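Local coordinates for acyl-CoA dehydrogenase domain protein Tcur3483 (Thermomonospora curvata, PDB 6WY9) that probably oxidises CH-CH bonds of its substrates with FAD, as a flavoprotein of the acyl-CoA dehydrogenase family, at residues T118-G123 with K130-I135; I263-L268 with Y335-H340; D167-D172 with C191-E196. All coordinates share one frame; numbering follows the deposited sequence.

Contact 1 (T118-G123 with K130-I135); sequences TLMKYG and KYLPGI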
loop_
_atom_site.group_PDB
_atom_site.type_symbol
_atom_site.label_atom_id
_atom_site.label_comp_id
_atom_site.label_asym_id
_atom_site.label_seq_id
_atom_site.Cartn_x
_atom_site.Cartn_y
_atom_site.Cartn_z
ATOM N N THR A 118 12.592 17.105 -31.067
ATOM C CA THR A 118 13.693 17.870 -30.508
ATOM C C THR A 118 14.558 18.462 -31.621
ATOM O O THR A 118 15.048 19.595 -31.490
ATOM C CB THR A 118 14.511 16.993 -29.551
ATOM O OG1 THR A 118 15.009 15.857 -30.260
ATOM C CG2 THR A 118 13.646 16.499 -28.368
ATOM N N LEU A 119 14.718 17.742 -32.740
ATOM C CA LEU A 119 15.413 18.320 -33.892
ATOM C C LEU A 119 14.655 19.508 -34.463
ATOM O O LEU A 119 15.265 20.498 -34.893
ATOM C CB LEU A 119 15.618 17.279 -34.991
ATOM C CG LEU A 119 16.733 16.258 -34.795
ATOM C CD1 LEU A 119 16.654 15.163 -35.865
ATOM C CD2 LEU A 119 18.088 16.967 -34.834
ATOM N N MET A 120 13.326 19.414 -34.535
ATOM C CA MET A 120 12.576 20.534 -35.097
ATOM C C MET A 120 12.817 21.802 -34.285
ATOM O O MET A 120 12.720 22.914 -34.815
ATOM C CB MET A 120 11.076 20.202 -35.171
ATOM C CG MET A 120 10.743 18.893 -35.891
ATOM S SD MET A 120 8.979 18.437 -35.887
ATOM C CE MET A 120 8.500 18.871 -34.215
ATOM N N LYS A 121 13.158 21.647 -33.010
ATOM C CA LYS A 121 13.356 22.765 -32.102
ATOM C C LYS A 121 14.800 23.266 -32.100
ATOM O O LYS A 121 15.047 24.467 -32.251
ATOM C CB LYS A 121 12.928 22.339 -30.699
ATOM C CG LYS A 121 12.927 23.450 -29.665
ATOM C CD LYS A 121 12.581 22.881 -28.277
ATOM C CE LYS A 121 12.455 23.998 -27.245
ATOM N NZ LYS A 121 11.424 24.961 -27.671
ATOM N N TYR A 122 15.764 22.357 -31.955
ATOM C CA TYR A 122 17.161 22.717 -31.754
ATOM C C TYR A 122 18.055 22.407 -32.948
ATOM O O TYR A 122 19.265 22.631 -32.870
ATOM C CB TYR A 122 17.703 22.004 -30.504
ATOM C CG TYR A 122 17.022 22.436 -29.225
ATOM C CD1 TYR A 122 17.192 23.723 -28.734
ATOM C CD2 TYR A 122 16.199 21.565 -28.514
ATOM C CE1 TYR A 122 16.579 24.134 -27.571
ATOM C CE2 TYR A 122 15.576 21.966 -27.342
ATOM C CZ TYR A 122 15.778 23.256 -26.878
ATOM O OH TYR A 122 15.172 23.689 -25.724
ATOM N N GLY A 123 17.511 21.891 -34.040
ATOM C CA GLY A 123 18.344 21.507 -35.159
ATOM C C GLY A 123 18.664 22.681 -36.062
ATOM O O GLY A 123 17.917 23.650 -36.146
ATOM N N LYS A 130 18.623 16.832 -43.476
ATOM C CA LYS A 130 19.265 15.528 -43.605
ATOM C C LYS A 130 18.451 14.409 -42.958
ATOM O O LYS A 130 18.462 13.278 -43.459
ATOM C CB LYS A 130 20.669 15.594 -42.992
ATOM C CG LYS A 130 21.424 14.274 -42.832
ATOM C CD LYS A 130 22.943 14.559 -42.673
ATOM C CE LYS A 130 23.742 13.417 -42.016
ATOM N NZ LYS A 130 23.847 12.161 -42.826
ATOM N N TYR A 131 17.760 14.692 -41.847
ATOM C CA TYR A 131 17.185 13.654 -40.993
ATOM C C TYR A 131 15.667 13.587 -41.052
ATOM O O TYR A 131 15.111 12.492 -41.146
ATOM C CB TYR A 131 17.632 13.834 -39.523
ATOM C CG TYR A 131 19.122 13.627 -39.344
ATOM C CD1 TYR A 131 19.682 12.355 -39.399
ATOM C CD2 TYR A 131 19.976 14.713 -39.183
ATOM C CE1 TYR A 131 21.049 12.172 -39.281
ATOM C CE2 TYR A 131 21.349 14.541 -39.063
ATOM C CZ TYR A 131 21.877 13.271 -39.112
ATOM O OH TYR A 131 23.231 13.118 -39.000
ATOM N N LEU A 132 14.972 14.721 -40.977
ATOM C CA LEU A 132 13.525 14.650 -40.802
ATOM C C LEU A 132 12.829 13.949 -41.959
ATOM O O LEU A 132 11.937 13.125 -41.693
ATOM C CB LEU A 132 12.941 16.049 -40.585
ATOM C CG LEU A 132 13.348 16.693 -39.260
ATOM C CD1 LEU A 132 12.481 17.915 -39.022
ATOM C CD2 LEU A 132 13.207 15.709 -38.121
ATOM N N PRO A 133 13.195 14.173 -43.224
ATOM C CA PRO A 133 12.457 13.488 -44.302
ATOM C C PRO A 133 12.579 11.974 -44.218
ATOM O O PRO A 133 11.585 11.259 -44.417
ATOM C CB PRO A 133 13.089 14.060 -45.586
ATOM C CG PRO A 133 13.801 15.321 -45.149
ATOM C CD PRO A 133 14.288 15.016 -43.756
ATOM N N GLY A 134 13.772 11.465 -43.909
ATOM C CA GLY A 134 13.964 10.032 -43.812
ATOM C C GLY A 134 13.300 9.454 -42.589
ATOM O O GLY A 134 12.846 8.305 -42.606
ATOM N N ILE A 135 13.215 10.235 -41.514
ATOM C CA ILE A 135 12.389 9.807 -40.390
ATOM C C ILE A 135 10.940 9.677 -40.843
ATOM O O ILE A 135 10.296 8.636 -40.664
ATOM C CB ILE A 135 12.522 10.788 -39.214
ATOM C CG1 ILE A 135 13.928 10.705 -38.606
ATOM C CG2 ILE A 135 11.397 10.521 -38.201
ATOM C CD1 ILE A 135 14.106 11.485 -37.311
#
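Leu119 and Met120 of helix 109-122 meet Tyr131 and Leu132 of helix 125-136, the two arms of a helical hairpin. The helices are close to antiparallel. The axes of the two short segments come within 10.7 Å, with 154° between their N-to-C directions. No hydrogen bond joins the two segments; the contact is made by apolar groups. Leu119 carries the middle of it. Its CG lies opposite the carbonyl carbon (chi1 -77°), and the extended chi2 helps carry CD1 across to the second helix. That methyl sits 4.0 Å from Tyr131 CB, at the root of the tyrosine side chain rather than at its ring. Leu119 CD1 also lies 4.2 Å from Leu132 CD2, and the two leucines pass each other pointing opposite ways. Leu132 uses its other branch for Met120: CD1 comes within 3.7 Å of Met120 CG, and these side chains cross nearly at right angles. The two methyls of Leu132 are thus divided between consecutive residues of the first helix.

The hairpin belongs to the N-terminal helical domain of the acyl-CoA dehydrogenase fold. Its first arm ends here: Gly123 leaves helical geometry, while its N still bonds to Leu119 O at 2.8 Å. The second arm is kinked at Pro133, whose N carries no hydrogen, and Gly134, whose N also makes no bond to the turn before. Ile135 N resumes the pattern with Tyr131 O. Beyond the hairpin, Tyr83 lies against both Met120 and Leu132. The ring of Tyr131 meets Tyr186 of the beta domain edge-to-face.

Contact 2 (I263-L268 with Y335-H340); sequences IGLAAL and YGTETH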
loop_
_atom_site.group_PDB
_atom_site.type_symbol
_atom_site.label_atom_id
_atom_site.label_comp_id
_atom_site.label_asym_id
_atom_site.label_seq_id
_atom_site.Cartn_x
_atom_site.Cartn_y
_atom_site.Cartn_z
ATOM N N ILE A 263 4.809 10.630 -23.952
ATOM C CA ILE A 263 3.715 10.293 -24.866
ATOM C C ILE A 263 3.688 8.796 -25.159
ATOM O O ILE A 263 2.627 8.230 -25.467
ATOM C CB ILE A 263 3.819 11.091 -26.177
ATOM C CG1 ILE A 263 4.378 12.501 -25.942
ATOM C CG2 ILE A 263 2.472 11.109 -26.851
ATOM C CD1 ILE A 263 3.611 13.328 -24.930
ATOM N N GLY A 264 4.856 8.146 -25.116
ATOM C CA GLY A 264 4.895 6.697 -25.208
ATOM C C GLY A 264 4.308 6.019 -23.980
ATOM O O GLY A 264 3.530 5.070 -24.110
ATOM N N LEU A 265 4.665 6.492 -22.772
ATOM C CA LEU A 265 4.133 5.852 -21.575
ATOM C C LEU A 265 2.615 6.057 -21.465
ATOM O O LEU A 265 1.911 5.183 -20.963
ATOM C CB LEU A 265 4.897 6.354 -20.332
ATOM C CG LEU A 265 6.440 6.296 -20.464
ATOM C CD1 LEU A 265 7.133 6.454 -19.137
ATOM C CD2 LEU A 265 6.895 5.005 -21.058
ATOM N N ALA A 266 2.097 7.166 -21.976
ATOM C CA ALA A 266 0.657 7.315 -22.116
ATOM C C ALA A 266 0.048 6.212 -22.984
ATOM O O ALA A 266 -0.966 5.600 -22.615
ATOM C CB ALA A 266 0.339 8.672 -22.708
ATOM N N ALA A 267 0.600 5.994 -24.182
ATOM C CA ALA A 267 0.102 4.897 -25.013
ATOM C C ALA A 267 0.246 3.549 -24.312
ATOM O O ALA A 267 -0.593 2.659 -24.527
ATOM C CB ALA A 267 0.823 4.869 -26.369
ATOM N N LEU A 268 1.310 3.364 -23.498
ATOM C CA LEU A 268 1.471 2.114 -22.745
ATOM C C LEU A 268 0.299 1.897 -21.810
ATOM O O LEU A 268 -0.217 0.780 -21.687
ATOM C CB LEU A 268 2.751 2.111 -21.917
ATOM C CG LEU A 268 4.071 2.360 -22.637
ATOM C CD1 LEU A 268 5.276 2.149 -21.705
ATOM C CD2 LEU A 268 4.184 1.509 -23.905
ATOM N N TYR A 335 3.302 7.948 -11.138
ATOM C CA TYR A 335 2.002 7.329 -10.879
ATOM C C TYR A 335 1.642 6.325 -11.984
ATOM O O TYR A 335 1.244 5.178 -11.696
ATOM C CB TYR A 335 0.897 8.402 -10.769
ATOM C CG TYR A 335 -0.460 7.724 -10.642
ATOM C CD1 TYR A 335 -0.786 7.033 -9.472
ATOM C CD2 TYR A 335 -1.368 7.699 -11.721
ATOM C CE1 TYR A 335 -2.015 6.364 -9.354
ATOM C CE2 TYR A 335 -2.588 7.034 -11.611
ATOM C CZ TYR A 335 -2.902 6.355 -10.438
ATOM O OH TYR A 335 -4.117 5.673 -10.331
ATOM N N GLY A 336 1.811 6.724 -13.254
ATOM C CA GLY A 336 1.376 5.848 -14.347
ATOM C C GLY A 336 2.163 4.548 -14.407
ATOM O O GLY A 336 1.584 3.455 -14.452
ATOM N N THR A 337 3.505 4.638 -14.343
ATOM C CA THR A 337 4.318 3.411 -14.392
ATOM C C THR A 337 4.086 2.500 -13.165
ATOM O O THR A 337 4.073 1.259 -13.299
ATOM C CB THR A 337 5.820 3.753 -14.560
ATOM O OG1 THR A 337 6.273 4.561 -13.458
ATOM C CG2 THR A 337 6.040 4.519 -15.870
ATOM N N GLU A 338 3.859 3.060 -11.970
ATOM C CA GLU A 338 3.534 2.168 -10.856
ATOM C C GLU A 338 2.140 1.567 -11.013
ATOM O O GLU A 338 1.904 0.408 -10.622
ATOM C CB GLU A 338 3.698 2.910 -9.506
ATOM C CG GLU A 338 5.231 3.239 -9.319
ATOM C CD GLU A 338 5.508 4.203 -8.197
ATOM O OE1 GLU A 338 4.551 4.640 -7.513
ATOM O OE2 GLU A 338 6.680 4.586 -8.055
ATOM N N THR A 339 1.210 2.329 -11.591
ATOM C CA THR A 339 -0.109 1.779 -11.876
ATOM C C THR A 339 -0.040 0.651 -12.911
ATOM O O THR A 339 -0.748 -0.347 -12.772
ATOM C CB THR A 339 -1.049 2.896 -12.331
ATOM O OG1 THR A 339 -1.219 3.824 -11.252
ATOM C CG2 THR A 339 -2.438 2.348 -12.725
ATOM N N HIS A 340 0.811 0.763 -13.945
ATOM C CA HIS A 340 0.918 -0.368 -14.880
ATOM C C HIS A 340 1.303 -1.656 -14.157
ATOM O O HIS A 340 0.758 -2.733 -14.457
ATOM C CB HIS A 340 1.938 -0.107 -15.991
ATOM C CG HIS A 340 1.677 1.142 -16.767
ATOM N ND1 HIS A 340 2.598 1.682 -17.638
ATOM C CD2 HIS A 340 0.604 1.972 -16.789
ATOM C CE1 HIS A 340 2.109 2.799 -18.160
ATOM N NE2 HIS A 340 0.903 3.003 -17.649
#
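The helical segments 263-268 and 335-340 run in broadly the same direction, 31° apart, with their axes 10.2 Å from each other at the closest. Leu265 stands across from Thr337, and Leu268 across from His340. His340 does most of the bridging. Its CG is anti to its own carbonyl carbon (chi1 -56°), which carries the imidazole toward the other helix. There CE1 lies 3.7 Å from Leu265 O, which sits at the ring edge and near the ring plane. CE1 points roughly at this oxygen, but the approach is long and is no hydrogen bond. CE1 also touches Leu268 CB at 3.9 Å. This carbon comes at the ring obliquely, from the first atom of the leucine side chain rather than from its methyls. The imidazole thus meets one polar and one apolar atom of the same helix. On the home side, Gly336 O lies 2.9 Å above one face of the His340 ring, toward its rim.

A further touch joins Leu265 CD1 to Thr337 CG2 at 4.0 Å, the side chains meeting aslant. Leu265 was modelled in two conformers, so this contact is tentative. Thr337 presents its methyl here, while its hydroxyl is bonded to Lys333 O and to Asn387 ND2.

Both helices belong to the C-terminal helical domain, whose core in this family is a four-helix bundle. The side chain of Leu265 is about 10 Å from the bound reduced flavin. Helix 90-103 packs along the first segment through Tyr94, Phe97 and Gln101. Met308 of helix 292-321 touches His340, and Asn380 of helix 369-380 touches both Leu268 and Thr337.

Contact 3 (D167-D172 with C191-E196); sequences DEFVID and CRTDPE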
loop_
_atom_site.group_PDB
_atom_site.type_symbol
_atom_site.label_atom_id
_atom_site.label_comp_id
_atom_site.label_asym_id
_atom_site.label_seq_id
_atom_site.Cartn_x
_atom_site.Cartn_y
_atom_site.Cartn_z
ATOM N N ASP A 167 37.406 20.085 -37.641
ATOM C CA ASP A 167 35.957 20.096 -37.779
ATOM C C ASP A 167 35.350 18.707 -37.583
ATOM O O ASP A 167 34.238 18.453 -38.058
ATOM C CB ASP A 167 35.562 20.671 -39.133
ATOM C CG ASP A 167 36.549 20.331 -40.188
ATOM O OD1 ASP A 167 36.156 20.170 -41.364
ATOM O OD2 ASP A 167 37.735 20.206 -39.813
ATOM N N GLU A 168 36.069 17.809 -36.908
ATOM C CA GLU A 168 35.586 16.489 -36.531
ATOM C C GLU A 168 35.616 16.360 -35.016
ATOM O O GLU A 168 36.431 16.997 -34.338
ATOM C CB GLU A 168 36.446 15.356 -37.126
ATOM C CG GLU A 168 36.298 15.079 -38.616
ATOM C CD GLU A 168 37.031 13.804 -39.017
ATOM O OE1 GLU A 168 36.533 13.064 -39.897
ATOM O OE2 GLU A 168 38.106 13.537 -38.434
ATOM N N PHE A 169 34.735 15.519 -34.487
ATOM C CA PHE A 169 34.841 15.062 -33.113
ATOM C C PHE A 169 35.321 13.622 -33.113
ATOM O O PHE A 169 34.939 12.835 -33.990
ATOM C CB PHE A 169 33.503 15.172 -32.377
ATOM C CG PHE A 169 33.299 16.488 -31.716
ATOM C CD1 PHE A 169 33.997 16.802 -30.567
ATOM C CD2 PHE A 169 32.417 17.421 -32.242
ATOM C CE1 PHE A 169 33.819 18.015 -29.941
ATOM C CE2 PHE A 169 32.239 18.647 -31.618
ATOM C CZ PHE A 169 32.946 18.942 -30.466
ATOM N N VAL A 170 36.172 13.291 -32.143
ATOM C CA VAL A 170 36.660 11.932 -31.927
ATOM C C VAL A 170 36.010 11.434 -30.644
ATOM O O VAL A 170 36.178 12.043 -29.577
ATOM C CB VAL A 170 38.197 11.874 -31.844
ATOM C CG1 VAL A 170 38.685 10.424 -31.801
ATOM C CG2 VAL A 170 38.809 12.584 -33.018
ATOM N N ILE A 171 35.263 10.341 -30.747
ATOM C CA ILE A 171 34.370 9.882 -29.685
ATOM C C ILE A 171 34.907 8.573 -29.124
ATOM O O ILE A 171 35.160 7.621 -29.876
ATOM C CB ILE A 171 32.930 9.718 -30.196
ATOM C CG1 ILE A 171 32.386 11.022 -30.793
ATOM C CG2 ILE A 171 31.977 9.215 -29.091
ATOM C CD1 ILE A 171 31.045 10.835 -31.496
ATOM N N ASP A 172 35.086 8.531 -27.801
ATOM C CA ASP A 172 35.574 7.354 -27.105
ATOM C C ASP A 172 34.723 7.125 -25.877
ATOM O O ASP A 172 34.636 7.997 -25.009
ATOM C CB ASP A 172 37.040 7.514 -26.696
ATOM C CG ASP A 172 37.970 7.515 -27.880
ATOM O OD1 ASP A 172 38.120 6.445 -28.512
ATOM O OD2 ASP A 172 38.532 8.594 -28.185
ATOM N N CYS A 191 27.538 13.017 -24.974
ATOM C CA CYS A 191 28.985 12.955 -24.787
ATOM C C CYS A 191 29.468 14.110 -23.918
ATOM O O CYS A 191 28.905 15.210 -23.941
ATOM C CB CYS A 191 29.774 13.052 -26.124
ATOM S SG CYS A 191 29.337 11.929 -27.462
ATOM N N ARG A 192 30.562 13.860 -23.201
ATOM C CA ARG A 192 31.315 14.897 -22.482
ATOM C C ARG A 192 32.227 15.648 -23.452
ATOM O O ARG A 192 33.209 15.093 -23.958
ATOM C CB ARG A 192 32.134 14.273 -21.357
ATOM C CG ARG A 192 33.067 15.258 -20.600
ATOM C CD ARG A 192 32.311 16.018 -19.520
ATOM N NE ARG A 192 31.356 15.133 -18.861
ATOM C CZ ARG A 192 30.273 15.523 -18.188
ATOM N NH1 ARG A 192 29.454 14.611 -17.684
ATOM N NH2 ARG A 192 29.983 16.814 -18.036
ATOM N N THR A 193 31.916 16.919 -23.709
ATOM C CA THR A 193 32.744 17.747 -24.584
ATOM C C THR A 193 33.633 18.736 -23.825
ATOM O O THR A 193 34.614 19.253 -24.394
ATOM C CB THR A 193 31.842 18.498 -25.592
ATOM O OG1 THR A 193 30.693 19.049 -24.926
ATOM C CG2 THR A 193 31.324 17.540 -26.677
ATOM N N ASP A 194 33.349 19.013 -22.560
ATOM C CA ASP A 194 34.185 19.938 -21.797
ATOM C C ASP A 194 34.448 19.331 -20.432
ATOM O O ASP A 194 33.623 19.473 -19.513
ATOM C CB ASP A 194 33.554 21.314 -21.658
ATOM C CG ASP A 194 34.466 22.295 -20.925
ATOM O OD1 ASP A 194 35.471 21.857 -20.321
ATOM O OD2 ASP A 194 34.184 23.505 -20.966
ATOM N N PRO A 195 35.595 18.676 -20.250
ATOM C CA PRO A 195 35.827 17.934 -19.008
ATOM C C PRO A 195 36.036 18.825 -17.797
ATOM O O PRO A 195 36.090 18.299 -16.683
ATOM C CB PRO A 195 37.091 17.115 -19.318
ATOM C CG PRO A 195 37.575 17.592 -20.710
ATOM C CD PRO A 195 36.829 18.838 -21.032
ATOM N N GLU A 196 36.164 20.141 -17.966
ATOM C CA GLU A 196 36.394 21.024 -16.834
ATOM C C GLU A 196 35.148 21.776 -16.382
ATOM O O GLU A 196 35.188 22.427 -15.338
ATOM C CB GLU A 196 37.513 22.028 -17.160
ATOM C CG GLU A 196 38.883 21.391 -17.407
ATOM C CD GLU A 196 39.758 21.291 -16.152
ATOM O OE1 GLU A 196 39.770 20.221 -15.504
ATOM O OE2 GLU A 196 40.455 22.282 -15.819
#
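Segments 167-172 and 191-196 face each other without any backbone pairing: their nearest CA atoms are 7.9 Å apart, for Ile171 and Cys191, and 9.2 Å apart for Phe169 and Thr193. The pairs run in opposite chain order. This is packing of one beta sheet on another within the middle beta domain of the acyl-CoA dehydrogenase fold. Strand 168-176 belongs to an antiparallel sheet with strands 161-164 and 227-239. Strand 186-192 lies in a mixed sheet next to 203-209, and it ends just before Thr193.

Two side-chain pairs join the segments between the sheets. Ile171 reaches across with its CG2 branch, which lies 4.1 Å from Cys191 SG. With the CG1 arm beside the backbone N (chi1 -57°), the CG2 methyl is left opposite that N and meets the sulfur. The second pair is Phe169 with Thr193. Phe169 CE1 comes 4.1 Å from Thr193 CG2, the side chains crossing at about a right angle, and the methyl approaches the ring obliquely.

Thr193 is split by role. Its hydroxyl is hydrogen-bonded to Asn248 OD1, with Ser204 OG and Gly202 O as further partners. The hydroxyl is satisfied by these groups, while the methyl packs against Phe169. Ile206 of strand 203-209 touches both Phe169 and Cys191, and Ala162 of strand 161-164 does the same.

Past Thr193 the chain turns. Asp194 closes an Asx turn: its OD1 accepts from Glu196 N at 3.0 Å, with an N-H...O angle of 156°. The donor comes from above the carboxylate plane of Asp194, 36° out of it.

From the N terminus the contacts follow in series, and none nests in or crosses another. Contact 1 closes first, over a short turn and the start of helix 125-136, within the N-terminal helical domain. The chain then enters the beta domain. There contact 3 closes over 18 residues that include the rest of strand 168-176 and most of strand 186-192, tying one sheet to the other. Contact 2 comes last, over 66 mostly helical residues, and joins helices 263-286 and 326-350 of the C-terminal helical domain. The contacts do not touch. By nearest atoms, contact 1 is about 10 Å from contact 2 and about 11 Å from contact 3.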